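Local coordinates for protein 2'-deoxycytidine 5'-triphosphate deaminase (Agrobacterium tumefaciens, PDB 2R9Q) that probably deaminates dCTP to dUTP, supplying a precursor for thymidine nucleotides, at residues L13-R19 against V38-L43. Sequence-based numbering, arbitrary orientation.
Sequences LADGAIR and VQPASL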
loop_
_atom_site.group_PDB
_atom_site.type_symbol
_atom_site.label_atom_id
_atom_site.label_comp_id
_atom_site.label_asym_id
_atom_site.label_seq_id
_atom_site.Cartn_x
_atom_site.Cartn_y
_atom_site.Cartn_z
ATOM N N LEU B 13 -16.721 -13.594 37.184
ATOM C CA LEU B 13 -15.825 -13.788 38.316
ATOM C C LEU B 13 -14.972 -12.540 38.584
ATOM O O LEU B 13 -14.271 -12.028 37.700
ATOM C CB LEU B 13 -14.920 -15.031 38.123
ATOM C CG LEU B 13 -15.553 -16.441 38.220
ATOM C CD1 LEU B 13 -16.508 -16.761 37.063
ATOM C CD2 LEU B 13 -14.439 -17.483 38.293
ATOM N N ALA B 14 -15.046 -12.058 39.822
ATOM C CA ALA B 14 -14.183 -10.984 40.284
ATOM C C ALA B 14 -12.762 -11.526 40.532
ATOM O O ALA B 14 -12.543 -12.729 40.526
ATOM C CB ALA B 14 -14.778 -10.311 41.549
ATOM N N ASP B 15 -11.802 -10.629 40.713
ATOM C CA ASP B 15 -10.420 -11.011 41.047
ATOM C C ASP B 15 -10.222 -12.025 42.217
ATOM O O ASP B 15 -9.272 -12.820 42.197
ATOM C CB ASP B 15 -9.555 -9.758 41.286
ATOM C CG ASP B 15 -10.236 -8.708 42.130
ATOM O OD1 ASP B 15 -11.263 -9.022 42.755
ATOM O OD2 ASP B 15 -9.744 -7.562 42.162
ATOM N N GLY B 16 -11.097 -11.988 43.225
ATOM C CA GLY B 16 -10.988 -12.892 44.358
ATOM C C GLY B 16 -11.217 -14.311 43.898
ATOM O O GLY B 16 -10.467 -15.212 44.238
ATOM N N ALA B 17 -12.285 -14.494 43.144
ATOM C CA ALA B 17 -12.592 -15.738 42.472
ATOM C C ALA B 17 -11.508 -16.176 41.485
ATOM O O ALA B 17 -11.174 -17.350 41.424
ATOM C CB ALA B 17 -13.939 -15.628 41.772
ATOM N N ILE B 18 -10.965 -15.249 40.705
ATOM C CA ILE B 18 -9.904 -15.598 39.753
ATOM C C ILE B 18 -8.711 -16.127 40.545
ATOM O O ILE B 18 -8.114 -17.130 40.188
ATOM C CB ILE B 18 -9.459 -14.405 38.834
ATOM C CG1 ILE B 18 -10.587 -13.964 37.897
ATOM C CG2 ILE B 18 -8.229 -14.818 37.994
ATOM C CD1 ILE B 18 -10.366 -12.610 37.240
ATOM N N ARG B 19 -8.378 -15.437 41.628
ATOM C CA ARG B 19 -7.323 -15.887 42.517
ATOM C C ARG B 19 -7.623 -17.244 43.173
ATOM O O ARG B 19 -6.745 -18.053 43.288
ATOM C CB ARG B 19 -7.024 -14.815 43.563
ATOM C CG ARG B 19 -6.129 -13.730 42.994
ATOM C CD ARG B 19 -5.668 -12.790 44.024
ATOM N NE ARG B 19 -6.543 -11.637 44.097
ATOM C CZ ARG B 19 -6.248 -10.412 43.675
ATOM N NH1 ARG B 19 -5.084 -10.113 43.121
ATOM N NH2 ARG B 19 -7.157 -9.459 43.807
ATOM N N VAL B 38 -4.072 -9.818 37.959
ATOM C CA VAL B 38 -5.512 -10.015 38.108
ATOM C C VAL B 38 -6.179 -8.645 38.214
ATOM O O VAL B 38 -5.868 -7.841 39.101
ATOM C CB VAL B 38 -5.863 -10.897 39.337
ATOM C CG1 VAL B 38 -7.372 -11.171 39.397
ATOM C CG2 VAL B 38 -5.035 -12.221 39.323
ATOM N N GLN B 39 -7.052 -8.369 37.260
ATOM C CA GLN B 39 -7.790 -7.141 37.223
ATOM C C GLN B 39 -9.086 -7.421 37.976
ATOM O O GLN B 39 -9.371 -8.584 38.306
ATOM C CB GLN B 39 -8.031 -6.695 35.769
ATOM C CG GLN B 39 -6.779 -6.625 34.884
ATOM C CD GLN B 39 -5.740 -5.698 35.419
ATOM O OE1 GLN B 39 -6.050 -4.723 36.098
ATOM N NE2 GLN B 39 -4.485 -6.010 35.153
ATOM N N PRO B 40 -9.855 -6.361 38.288
ATOM C CA PRO B 40 -11.156 -6.490 38.963
ATOM C C PRO B 40 -12.129 -7.537 38.366
ATOM O O PRO B 40 -12.766 -8.241 39.124
ATOM C CB PRO B 40 -11.724 -5.076 38.875
ATOM C CG PRO B 40 -10.552 -4.195 38.799
ATOM C CD PRO B 40 -9.502 -4.943 38.063
ATOM N N ALA B 41 -12.209 -7.657 37.033
ATOM C CA ALA B 41 -13.130 -8.597 36.359
ATOM C C ALA B 41 -12.524 -9.348 35.145
ATOM O O ALA B 41 -13.251 -9.741 34.217
ATOM C CB ALA B 41 -14.375 -7.871 35.950
ATOM N N SER B 42 -11.197 -9.546 35.179
ATOM C CA SER B 42 -10.441 -10.237 34.130
ATOM C C SER B 42 -9.021 -10.520 34.606
ATOM O O SER B 42 -8.588 -10.048 35.648
ATOM C CB SER B 42 -10.397 -9.414 32.833
ATOM O OG SER B 42 -9.888 -8.105 33.068
ATOM N N LEU B 43 -8.305 -11.312 33.830
ATOM C CA LEU B 43 -6.912 -11.607 34.050
ATOM C C LEU B 43 -6.084 -11.371 32.775
ATOM O O LEU B 43 -6.388 -11.882 31.707
ATOM C CB LEU B 43 -6.801 -13.053 34.514
ATOM C CG LEU B 43 -5.453 -13.768 34.520
ATOM C CD1 LEU B 43 -4.589 -13.386 35.705
ATOM C CD2 LEU B 43 -5.715 -15.243 34.429
HETATM O O HOH W 1 -13.220 -12.606 34.971
HETATM O O HOH W 2 -7.478 -6.677 41.254
#
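A chi1 of -176° on Val38 sets CG1 opposite the backbone N and directs this methyl at the first turn of helix 15-23, where it meets CB of Ile18; on Ile18, CG1 lies beside the backbone N and opposite the carbonyl carbon, and the nearly extended chi2 (165°) then carries CD1 past Val38 to the backbone of Ser42. This is the N-terminal turn of a short helix seated on a β-hairpin, strands 38-39 and 42-46, in the all-antiparallel dUTPase-type N-terminal domain. The side chains of Ile18 and Val38 run alongside each other in opposing senses, CB of Ile18 lying 3.9 Å from CG1 of Val38, while CD1 of Ile18 rests 3.5 Å from Ser42 O. Ala14 is the N-cap residue. Just after it, the amide N of Asp15 donates to Pro40 O at 3.0 Å; the bond is bent (140° at the hydrogen), and the donor sits above the carbonyl plane. Ala14 CA adds a CH···O contact to the same oxygen, at 3.3 Å. The Asp15 carboxylate faces the 345-346 loop, accepting from the amides of Glu345 and Gly346, and Glu345 also pairs with NE of Arg19. The Arg19 guanidinium turns one face to CB of Val38, 3.9 Å from NH1. A water bridges the two segments, donating to Asp15 OD2 at 2.6 Å and to Val38 O at 2.9 Å.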